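Local structure of tripartite motif-containing protein 65 (Homo sapiens, 7JL4) at residues R12-L22 with F68-E76; T85-L93 with L169-V177. The protein acts as an E3 ubiquitin ligase in innate immunity, autophagy and inflammation, the chain here being its C-terminal PRY-SPRY (B30.2) domain. One frame throughout, in Å; residues are numbered along the deposited sequence.

Contact 1. Residues R12-L22 with F68-E76; sequences RRKLWQNYRNL and FQAGHHYWE
In this PRY-SPRY domain the N-terminal helix and the chain that leaves it lie against strand 72-79, and the contact centres on a carboxylate site where Arg12, Trp16 and Tyr74 converge on Glu76. Arg12 grips Glu76 side-on: NH2 donates to OE1 at 2.8 Å and NE to OE2 at 3.0 Å, both on the syn side, with guanidinium and carboxylate planes 32° apart. Extended from CG to NE, with CG anti to the backbone N (chi1 -175°), the arginine reaches out from the side of the helix to the acid. Trp16 NE1 meets OE2 from above the carboxylate plane at 3.0 Å, while Tyr74 OH takes the anti lone pair of the same oxygen at 2.6 Å. Three donors thus fix OE2, which probably favours an ionised carboxylate. Leu15 CB sits 3.7 Å from the centroid of the Tyr74 ring, almost on its normal, and Trp16 CD1 touches Tyr74 CE2. Tyr19 OH accepts from Glu76 N, shares a water with OE1 and also bonds Cys189 O. A single backbone bridge joins Tyr19 and Tyr74, through Tyr74 N to Asn18 O and Arg20 N to Tyr74 O. Arg20 NE then runs straight into His73 ND1 (2.9 Å, 174°), each group in the other's plane; His73 NE2 is spent on Ala70 O, which sets the ring's tautomer. Beyond, Leu22 CD1 stands over the Trp75 five-membered ring, 3.4 Å from its centroid. This is the packing of an N-terminal PRY segment on a sheet of the B30.2 beta-sandwich.

Contact 2. Residues T85-L93 with L169-V177; sequences TLGVSYPQL and LFNQPLTPV
Strands 85-89 and 175-177 run antiparallel, their axes 4.3 Å apart at closest and 150° between directions, with Gly87-Val177 and Ser89-Thr175 as hydrogen-bonded pairs around the non-hydrogen-bonded pair Val88-Pro176. At the Ser89 pair the two bonds are alike in length, Ser89 N to Thr175 O at 3.0 Å and Thr175 N to Ser89 O at 2.9 Å, but that from Thr175 N is straighter; at the Gly87 pair the bond from Gly87 N to Val177 O is weak, while Val177 N to Gly87 O is sound. Pro176, lacking an N-H, falls where this pairing calls for none, and its CA instead approaches Gly87 O at 3.3 Å. Past the paired strands, Tyr90 reaches along residues 170-174, and its OH accepts from Asn171 N at 3.1 Å. Leu174 CD2 meets Tyr90 CD1 at 3.8 Å, and Gln172 CB touches the same ring carbon at 3.6 Å. On the face carrying Ser89 and Thr175, Leu93 CD2 and Val177 CG2 meet tip to tip at 4.0 Å. The other face, with Val88, turns to Met142 of strand 139-145. Within its own sheet, strand 84-89 is flanked by 175-180 and 111-116, whose Trp112 packs edge-to-face with both Tyr90 and Phe170.

The two contacts lie on the two sheets of the sandwich, contact 1 on strand 72-79 and contact 2 on the pair 84-89 and 175-180 of the other sheet, with centres about 15 Å apart. They nevertheless touch directly. Phe68 N lies 2.8 Å from Leu174 O, a probable hydrogen bond that ties the start of 68-76 to the 169-177 segment. Pro176 provides an apolar link: its CG is 3.8 Å from Trp75 CZ2 and 3.9 Å from Leu22 CD1. Along the chain, strand 84-89 directly follows 72-79, placing 68-76 and 85-93 on successive strands. A glycerol, probably from crystallisation, lies about 4 Å from the Thr175 side chain.

Contact 1. Residues R12-L22 with F68-E76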
loop_
_atom_site.group_PDB
_atom_site.type_symbol
_atom_site.label_atom_id
_atom_site.label_comp_id
_atom_site.label_asym_id
_atom_site.label_seq_id
_atom_site.Cartn_x
_atom_site.Cartn_y
_atom_site.Cartn_z
ATOM N N ARG A 12 15.879 1.329 -10.803
ATOM C CA ARG A 12 14.746 0.449 -10.557
ATOM C C ARG A 12 15.199 -1.003 -10.575
ATOM O O ARG A 12 14.733 -1.824 -9.774
ATOM C CB ARG A 12 13.652 0.707 -11.596
ATOM C CG ARG A 12 12.349 -0.057 -11.386
ATOM C CD ARG A 12 11.361 0.247 -12.527
ATOM N NE ARG A 12 10.133 -0.536 -12.423
ATOM C CZ ARG A 12 9.272 -0.707 -13.418
ATOM N NH1 ARG A 12 9.524 -0.160 -14.611
ATOM N NH2 ARG A 12 8.177 -1.442 -13.226
ATOM N N ARG A 13 16.124 -1.339 -11.472
ATOM C CA ARG A 13 16.602 -2.720 -11.514
ATOM C C ARG A 13 17.313 -3.083 -10.217
ATOM O O ARG A 13 17.231 -4.226 -9.755
ATOM C CB ARG A 13 17.523 -2.919 -12.718
ATOM C CG ARG A 13 17.831 -4.385 -13.041
ATOM C CD ARG A 13 18.156 -4.573 -14.519
ATOM N NE ARG A 13 16.990 -4.629 -15.398
ATOM C CZ ARG A 13 16.238 -5.713 -15.552
ATOM N NH1 ARG A 13 16.514 -6.806 -14.856
ATOM N NH2 ARG A 13 15.207 -5.706 -16.387
ATOM N N LYS A 14 18.027 -2.122 -9.610
ATOM C CA LYS A 14 18.659 -2.394 -8.322
ATOM C C LYS A 14 17.614 -2.648 -7.241
ATOM O O LYS A 14 17.780 -3.548 -6.411
ATOM C CB LYS A 14 19.574 -1.236 -7.924
ATOM C CG LYS A 14 20.214 -1.374 -6.557
ATOM C CD LYS A 14 21.062 -0.160 -6.223
ATOM C CE LYS A 14 21.188 0.042 -4.717
ATOM N NZ LYS A 14 22.551 0.530 -4.335
ATOM N N LEU A 15 16.524 -1.876 -7.245
ATOM C CA LEU A 15 15.446 -2.104 -6.282
ATOM C C LEU A 15 14.866 -3.506 -6.425
ATOM O O LEU A 15 14.531 -4.161 -5.420
ATOM C CB LEU A 15 14.341 -1.060 -6.477
ATOM C CG LEU A 15 14.678 0.352 -6.078
ATOM C CD1 LEU A 15 13.605 1.340 -6.584
ATOM C CD2 LEU A 15 14.782 0.369 -4.573
ATOM N N TRP A 16 14.738 -3.980 -7.672
ATOM C CA TRP A 16 14.159 -5.285 -7.947
ATOM C C TRP A 16 15.004 -6.425 -7.407
ATOM O O TRP A 16 14.535 -7.562 -7.413
ATOM C CB TRP A 16 13.988 -5.520 -9.454
ATOM C CG TRP A 16 12.875 -4.767 -10.124
ATOM C CD1 TRP A 16 12.030 -3.820 -9.570
ATOM C CD2 TRP A 16 12.493 -4.898 -11.493
ATOM N NE1 TRP A 16 11.142 -3.375 -10.530
ATOM C CE2 TRP A 16 11.408 -4.027 -11.714
ATOM C CE3 TRP A 16 12.965 -5.686 -12.560
ATOM C CZ2 TRP A 16 10.784 -3.915 -12.968
ATOM C CZ3 TRP A 16 12.340 -5.579 -13.801
ATOM C CH2 TRP A 16 11.265 -4.692 -13.992
ATOM N N GLN A 17 16.243 -6.172 -6.988
ATOM C CA GLN A 17 17.027 -7.275 -6.448
ATOM C C GLN A 17 16.379 -7.861 -5.197
ATOM O O GLN A 17 16.635 -9.025 -4.865
ATOM C CB GLN A 17 18.459 -6.817 -6.178
ATOM C CG GLN A 17 19.172 -6.390 -7.492
ATOM C CD GLN A 17 18.962 -7.367 -8.684
ATOM O OE1 GLN A 17 19.425 -8.524 -8.673
ATOM N NE2 GLN A 17 18.234 -6.891 -9.714
ATOM N N ASN A 18 15.490 -7.112 -4.544
ATOM C CA ASN A 18 14.742 -7.592 -3.388
ATOM C C ASN A 18 13.245 -7.740 -3.678
ATOM O O ASN A 18 12.420 -7.662 -2.759
ATOM C CB ASN A 18 14.955 -6.649 -2.208
ATOM C CG ASN A 18 16.413 -6.490 -1.849
ATOM O OD1 ASN A 18 17.111 -7.459 -1.549
ATOM N ND2 ASN A 18 16.893 -5.260 -1.912
ATOM N N TYR A 19 12.873 -7.990 -4.937
ATOM C CA TYR A 19 11.460 -7.983 -5.312
ATOM C C TYR A 19 10.682 -9.093 -4.608
ATOM O O TYR A 19 11.129 -10.238 -4.546
ATOM C CB TYR A 19 11.316 -8.118 -6.839
ATOM C CG TYR A 19 9.996 -7.548 -7.314
ATOM C CD1 TYR A 19 8.793 -8.219 -7.093
ATOM C CD2 TYR A 19 9.946 -6.250 -7.826
ATOM C CE1 TYR A 19 7.591 -7.662 -7.481
ATOM C CE2 TYR A 19 8.744 -5.666 -8.189
ATOM C CZ TYR A 19 7.576 -6.369 -7.992
ATOM O OH TYR A 19 6.376 -5.820 -8.354
ATOM N N ARG A 20 9.496 -8.754 -4.094
ATOM C CA ARG A 20 8.589 -9.717 -3.460
ATOM C C ARG A 20 7.226 -9.712 -4.146
ATOM O O ARG A 20 6.638 -8.644 -4.335
ATOM C CB ARG A 20 8.394 -9.413 -1.962
ATOM C CG ARG A 20 9.670 -9.225 -1.144
ATOM C CD ARG A 20 10.492 -10.542 -0.935
ATOM N NE ARG A 20 11.790 -10.201 -0.349
ATOM C CZ ARG A 20 12.984 -10.512 -0.848
ATOM N NH1 ARG A 20 13.100 -11.277 -1.929
ATOM N NH2 ARG A 20 14.074 -10.094 -0.222
ATOM N N ASN A 21 6.697 -10.903 -4.477
ATOM C CA ASN A 21 5.375 -11.015 -5.110
ATOM C C ASN A 21 4.291 -11.130 -4.025
ATOM O O ASN A 21 4.193 -12.144 -3.331
ATOM C CB ASN A 21 5.331 -12.203 -6.084
ATOM C CG ASN A 21 6.239 -12.008 -7.317
ATOM O OD1 ASN A 21 6.566 -10.881 -7.693
ATOM N ND2 ASN A 21 6.662 -13.119 -7.937
ATOM N N LEU A 22 3.464 -10.097 -3.886
ATOM C CA LEU A 22 2.467 -10.008 -2.825
ATOM C C LEU A 22 1.099 -10.484 -3.303
ATOM O O LEU A 22 0.785 -10.444 -4.500
ATOM C CB LEU A 22 2.336 -8.561 -2.322
ATOM C CG LEU A 22 3.591 -7.852 -1.809
ATOM C CD1 LEU A 22 3.191 -6.451 -1.344
ATOM C CD2 LEU A 22 4.318 -8.654 -0.732
ATOM N N PHE A 68 6.877 -8.882 6.944
ATOM C CA PHE A 68 8.337 -8.741 6.808
ATOM C C PHE A 68 8.998 -8.366 8.129
ATOM O O PHE A 68 8.479 -7.523 8.860
ATOM C CB PHE A 68 8.637 -7.699 5.701
ATOM C CG PHE A 68 7.992 -8.054 4.380
ATOM C CD1 PHE A 68 8.593 -8.976 3.525
ATOM C CD2 PHE A 68 6.741 -7.536 4.032
ATOM C CE1 PHE A 68 7.992 -9.359 2.325
ATOM C CE2 PHE A 68 6.129 -7.908 2.829
ATOM C CZ PHE A 68 6.754 -8.832 1.976
ATOM N N GLN A 69 10.147 -8.985 8.470
ATOM C CA GLN A 69 10.682 -8.634 9.794
ATOM C C GLN A 69 12.172 -8.297 9.869
ATOM O O GLN A 69 12.615 -7.553 10.748
ATOM C CB GLN A 69 10.377 -9.740 10.790
ATOM C CG GLN A 69 10.856 -9.469 12.222
ATOM C CD GLN A 69 10.823 -10.725 13.070
ATOM O OE1 GLN A 69 11.846 -11.183 13.598
ATOM N NE2 GLN A 69 9.668 -11.320 13.154
ATOM N N ALA A 70 12.973 -8.837 8.991
ATOM C CA ALA A 70 14.331 -8.357 8.856
ATOM C C ALA A 70 14.560 -8.297 7.366
ATOM O O ALA A 70 13.616 -8.486 6.595
ATOM C CB ALA A 70 15.302 -9.292 9.600
ATOM N N GLY A 71 15.805 -8.077 6.954
ATOM C CA GLY A 71 16.122 -8.151 5.545
ATOM C C GLY A 71 15.739 -6.888 4.790
ATOM O O GLY A 71 15.688 -5.792 5.345
ATOM N N HIS A 72 15.477 -7.059 3.500
ATOM C CA HIS A 72 15.264 -5.942 2.585
ATOM C C HIS A 72 14.287 -6.432 1.530
ATOM O O HIS A 72 14.497 -7.512 0.975
ATOM C CB HIS A 72 16.609 -5.515 1.982
ATOM C CG HIS A 72 16.596 -4.172 1.322
ATOM N ND1 HIS A 72 17.755 -3.495 1.007
ATOM C CD2 HIS A 72 15.576 -3.400 0.875
ATOM C CE1 HIS A 72 17.450 -2.344 0.432
ATOM N NE2 HIS A 72 16.133 -2.270 0.325
ATOM N N HIS A 73 13.219 -5.657 1.269
ATOM C CA HIS A 73 12.068 -6.115 0.496
ATOM C C HIS A 73 11.546 -4.965 -0.358
ATOM O O HIS A 73 11.538 -3.817 0.092
ATOM C CB HIS A 73 10.957 -6.631 1.443
ATOM C CG HIS A 73 11.481 -7.561 2.501
ATOM N ND1 HIS A 73 11.787 -8.876 2.222
ATOM C CD2 HIS A 73 11.844 -7.354 3.788
ATOM C CE1 HIS A 73 12.270 -9.455 3.308
ATOM N NE2 HIS A 73 12.324 -8.553 4.274
ATOM N N TYR A 74 11.104 -5.274 -1.582
ATOM C CA TYR A 74 10.632 -4.243 -2.506
ATOM C C TYR A 74 9.483 -4.812 -3.322
ATOM O O TYR A 74 9.525 -5.975 -3.733
ATOM C CB TYR A 74 11.756 -3.761 -3.454
ATOM C CG TYR A 74 11.287 -2.780 -4.518
ATOM C CD1 TYR A 74 11.098 -1.434 -4.209
ATOM C CD2 TYR A 74 11.005 -3.209 -5.822
ATOM C CE1 TYR A 74 10.670 -0.523 -5.193
ATOM C CE2 TYR A 74 10.544 -2.312 -6.805
ATOM C CZ TYR A 74 10.379 -0.962 -6.465
ATOM O OH TYR A 74 9.951 -0.027 -7.399
ATOM N N TRP A 75 8.470 -3.987 -3.583
ATOM C CA TRP A 75 7.389 -4.403 -4.466
ATOM C C TRP A 75 6.779 -3.175 -5.120
ATOM O O TRP A 75 6.990 -2.035 -4.680
ATOM C CB TRP A 75 6.295 -5.193 -3.730
ATOM C CG TRP A 75 5.736 -4.465 -2.545
ATOM C CD1 TRP A 75 4.705 -3.543 -2.545
ATOM C CD2 TRP A 75 6.197 -4.548 -1.181
ATOM N NE1 TRP A 75 4.492 -3.073 -1.261
ATOM C CE2 TRP A 75 5.390 -3.670 -0.409
ATOM C CE3 TRP A 75 7.194 -5.295 -0.533
ATOM C CZ2 TRP A 75 5.557 -3.511 0.974
ATOM C CZ3 TRP A 75 7.370 -5.132 0.860
ATOM C CH2 TRP A 75 6.546 -4.248 1.592
ATOM N N GLU A 76 6.025 -3.435 -6.189
ATOM C CA GLU A 76 5.367 -2.394 -6.963
ATOM C C GLU A 76 3.874 -2.674 -7.059
ATOM O O GLU A 76 3.437 -3.826 -7.093
ATOM C CB GLU A 76 5.989 -2.269 -8.363
ATOM C CG GLU A 76 7.400 -1.679 -8.300
ATOM C CD GLU A 76 8.153 -1.743 -9.614
ATOM O OE1 GLU A 76 7.596 -2.258 -10.606
ATOM O OE2 GLU A 76 9.292 -1.215 -9.673
HETATM O O HOH W 1 7.001 -4.772 -11.236
#

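Contact 2. Residues T85-L93 with L169-V177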
loop_
_atom_site.group_PDB
_atom_site.type_symbol
_atom_site.label_atom_id
_atom_site.label_comp_id
_atom_site.label_asym_id
_atom_site.label_seq_id
_atom_site.Cartn_x
_atom_site.Cartn_y
_atom_site.Cartn_z
ATOM N N THR A 85 -4.371 4.583 -0.632
ATOM C CA THR A 85 -3.290 4.695 0.342
ATOM C C THR A 85 -2.521 3.385 0.352
ATOM O O THR A 85 -3.131 2.312 0.371
ATOM C CB THR A 85 -3.784 4.986 1.767
ATOM O OG1 THR A 85 -4.540 6.197 1.786
ATOM C CG2 THR A 85 -2.584 5.127 2.758
ATOM N N LEU A 86 -1.197 3.480 0.327
ATOM C CA LEU A 86 -0.301 2.325 0.350
ATOM C C LEU A 86 0.533 2.407 1.616
ATOM O O LEU A 86 1.161 3.439 1.873
ATOM C CB LEU A 86 0.642 2.336 -0.865
ATOM C CG LEU A 86 0.189 2.140 -2.317
ATOM C CD1 LEU A 86 -0.751 3.230 -2.777
ATOM C CD2 LEU A 86 1.449 2.232 -3.149
ATOM N N GLY A 87 0.593 1.315 2.379
ATOM C CA GLY A 87 1.285 1.400 3.650
ATOM C C GLY A 87 1.702 0.049 4.190
ATOM O O GLY A 87 1.535 -0.988 3.543
ATOM N N VAL A 88 2.265 0.084 5.396
ATOM C CA VAL A 88 2.571 -1.116 6.171
ATOM C C VAL A 88 2.139 -0.876 7.611
ATOM O O VAL A 88 2.084 0.271 8.074
ATOM C CB VAL A 88 4.069 -1.467 6.108
ATOM C CG1 VAL A 88 4.441 -1.894 4.683
ATOM C CG2 VAL A 88 4.905 -0.298 6.566
ATOM N N SER A 89 1.829 -1.961 8.329
ATOM C CA SER A 89 1.389 -1.849 9.716
ATOM C C SER A 89 1.909 -3.008 10.547
ATOM O O SER A 89 2.156 -4.102 10.035
ATOM C CB SER A 89 -0.141 -1.860 9.847
ATOM O OG SER A 89 -0.656 -3.138 9.463
ATOM N N TYR A 90 2.004 -2.760 11.858
ATOM C CA TYR A 90 2.167 -3.811 12.836
ATOM C C TYR A 90 0.860 -4.590 12.923
ATOM O O TYR A 90 -0.175 -4.122 12.438
ATOM C CB TYR A 90 2.510 -3.213 14.197
ATOM C CG TYR A 90 3.880 -2.582 14.287
ATOM C CD1 TYR A 90 4.952 -3.040 13.502
ATOM C CD2 TYR A 90 4.109 -1.537 15.181
ATOM C CE1 TYR A 90 6.238 -2.456 13.613
ATOM C CE2 TYR A 90 5.366 -0.961 15.313
ATOM C CZ TYR A 90 6.418 -1.397 14.527
ATOM O OH TYR A 90 7.635 -0.774 14.712
ATOM N N PRO A 91 0.871 -5.769 13.551
ATOM C CA PRO A 91 -0.365 -6.565 13.660
ATOM C C PRO A 91 -1.519 -5.893 14.406
ATOM O O PRO A 91 -2.658 -6.353 14.270
ATOM C CB PRO A 91 0.097 -7.826 14.409
ATOM C CG PRO A 91 1.571 -7.934 14.110
ATOM C CD PRO A 91 2.060 -6.519 14.031
ATOM N N GLN A 92 -1.287 -4.855 15.208
ATOM C CA GLN A 92 -2.362 -4.326 16.045
ATOM C C GLN A 92 -3.259 -3.315 15.335
ATOM O O GLN A 92 -4.137 -2.737 15.984
ATOM C CB GLN A 92 -1.800 -3.687 17.313
ATOM N N LEU A 93 -3.074 -3.089 14.043
ATOM C CA LEU A 93 -3.840 -2.053 13.361
ATOM C C LEU A 93 -5.333 -2.329 13.506
ATOM O O LEU A 93 -5.784 -3.433 13.175
ATOM C CB LEU A 93 -3.457 -1.971 11.885
ATOM C CG LEU A 93 -4.157 -0.879 11.075
ATOM C CD1 LEU A 93 -3.701 0.512 11.532
ATOM C CD2 LEU A 93 -3.899 -1.049 9.578
ATOM N N LEU A 169 12.651 2.249 14.092
ATOM C CA LEU A 169 13.223 1.008 14.625
ATOM C C LEU A 169 12.090 -0.008 14.730
ATOM O O LEU A 169 11.503 -0.221 15.788
ATOM C CB LEU A 169 13.895 1.274 15.962
ATOM C CG LEU A 169 15.031 2.303 15.878
ATOM C CD1 LEU A 169 15.933 2.207 17.092
ATOM C CD2 LEU A 169 15.857 2.111 14.601
ATOM N N PHE A 170 11.772 -0.632 13.596
ATOM C CA PHE A 170 10.619 -1.526 13.519
ATOM C C PHE A 170 10.785 -2.699 14.480
ATOM O O PHE A 170 11.811 -3.379 14.460
ATOM C CB PHE A 170 10.451 -2.034 12.085
ATOM C CG PHE A 170 10.165 -0.947 11.083
ATOM C CD1 PHE A 170 8.945 -0.283 11.091
ATOM C CD2 PHE A 170 11.113 -0.601 10.135
ATOM C CE1 PHE A 170 8.659 0.724 10.142
ATOM C CE2 PHE A 170 10.858 0.414 9.193
ATOM C CZ PHE A 170 9.628 1.077 9.200
ATOM N N ASN A 171 9.779 -2.935 15.338
ATOM C CA ASN A 171 9.917 -3.922 16.413
ATOM C C ASN A 171 8.883 -5.045 16.379
ATOM O O ASN A 171 8.802 -5.828 17.344
ATOM C CB ASN A 171 9.886 -3.241 17.784
ATOM C CG ASN A 171 8.546 -2.577 18.101
ATOM O OD1 ASN A 171 7.558 -2.725 17.378
ATOM N ND2 ASN A 171 8.509 -1.860 19.218
ATOM N N GLN A 172 8.115 -5.151 15.307
ATOM C CA GLN A 172 7.187 -6.232 15.022
ATOM C C GLN A 172 7.216 -6.429 13.519
ATOM O O GLN A 172 7.654 -5.533 12.788
ATOM C CB GLN A 172 5.756 -5.902 15.467
ATOM C CG GLN A 172 5.470 -6.269 16.898
ATOM C CD GLN A 172 4.095 -5.862 17.352
ATOM O OE1 GLN A 172 3.780 -4.676 17.479
ATOM N NE2 GLN A 172 3.238 -6.854 17.550
ATOM N N PRO A 173 6.758 -7.588 13.025
ATOM C CA PRO A 173 6.603 -7.771 11.573
ATOM C C PRO A 173 5.642 -6.760 10.970
ATOM O O PRO A 173 4.658 -6.363 11.598
ATOM C CB PRO A 173 6.035 -9.193 11.451
ATOM C CG PRO A 173 6.514 -9.900 12.712
ATOM C CD PRO A 173 6.426 -8.811 13.782
ATOM N N LEU A 174 5.935 -6.350 9.735
ATOM C CA LEU A 174 5.133 -5.363 9.007
ATOM C C LEU A 174 4.351 -6.049 7.898
ATOM O O LEU A 174 4.922 -6.824 7.108
ATOM C CB LEU A 174 6.006 -4.276 8.383
ATOM C CG LEU A 174 6.711 -3.380 9.371
ATOM C CD1 LEU A 174 7.852 -2.716 8.658
ATOM C CD2 LEU A 174 5.714 -2.318 9.877
ATOM N N THR A 175 3.057 -5.762 7.835
ATOM C CA THR A 175 2.187 -6.299 6.790
ATOM C C THR A 175 1.743 -5.175 5.869
ATOM O O THR A 175 1.249 -4.155 6.369
ATOM C CB THR A 175 0.952 -6.965 7.432
ATOM O OG1 THR A 175 1.373 -8.016 8.320
ATOM C CG2 THR A 175 0.078 -7.584 6.359
ATOM N N PRO A 176 1.910 -5.290 4.546
ATOM C CA PRO A 176 1.371 -4.265 3.645
ATOM C C PRO A 176 -0.136 -4.117 3.826
ATOM O O PRO A 176 -0.860 -5.109 3.991
ATOM C CB PRO A 176 1.697 -4.809 2.247
ATOM C CG PRO A 176 2.860 -5.777 2.452
ATOM C CD PRO A 176 2.602 -6.382 3.819
ATOM N N VAL A 177 -0.616 -2.867 3.752
ATOM C CA VAL A 177 -2.028 -2.580 3.966
ATOM C C VAL A 177 -2.396 -1.373 3.101
ATOM O O VAL A 177 -1.565 -0.500 2.850
ATOM C CB VAL A 177 -2.321 -2.357 5.468
ATOM C CG1 VAL A 177 -1.498 -1.179 6.022
ATOM C CG2 VAL A 177 -3.824 -2.164 5.706
#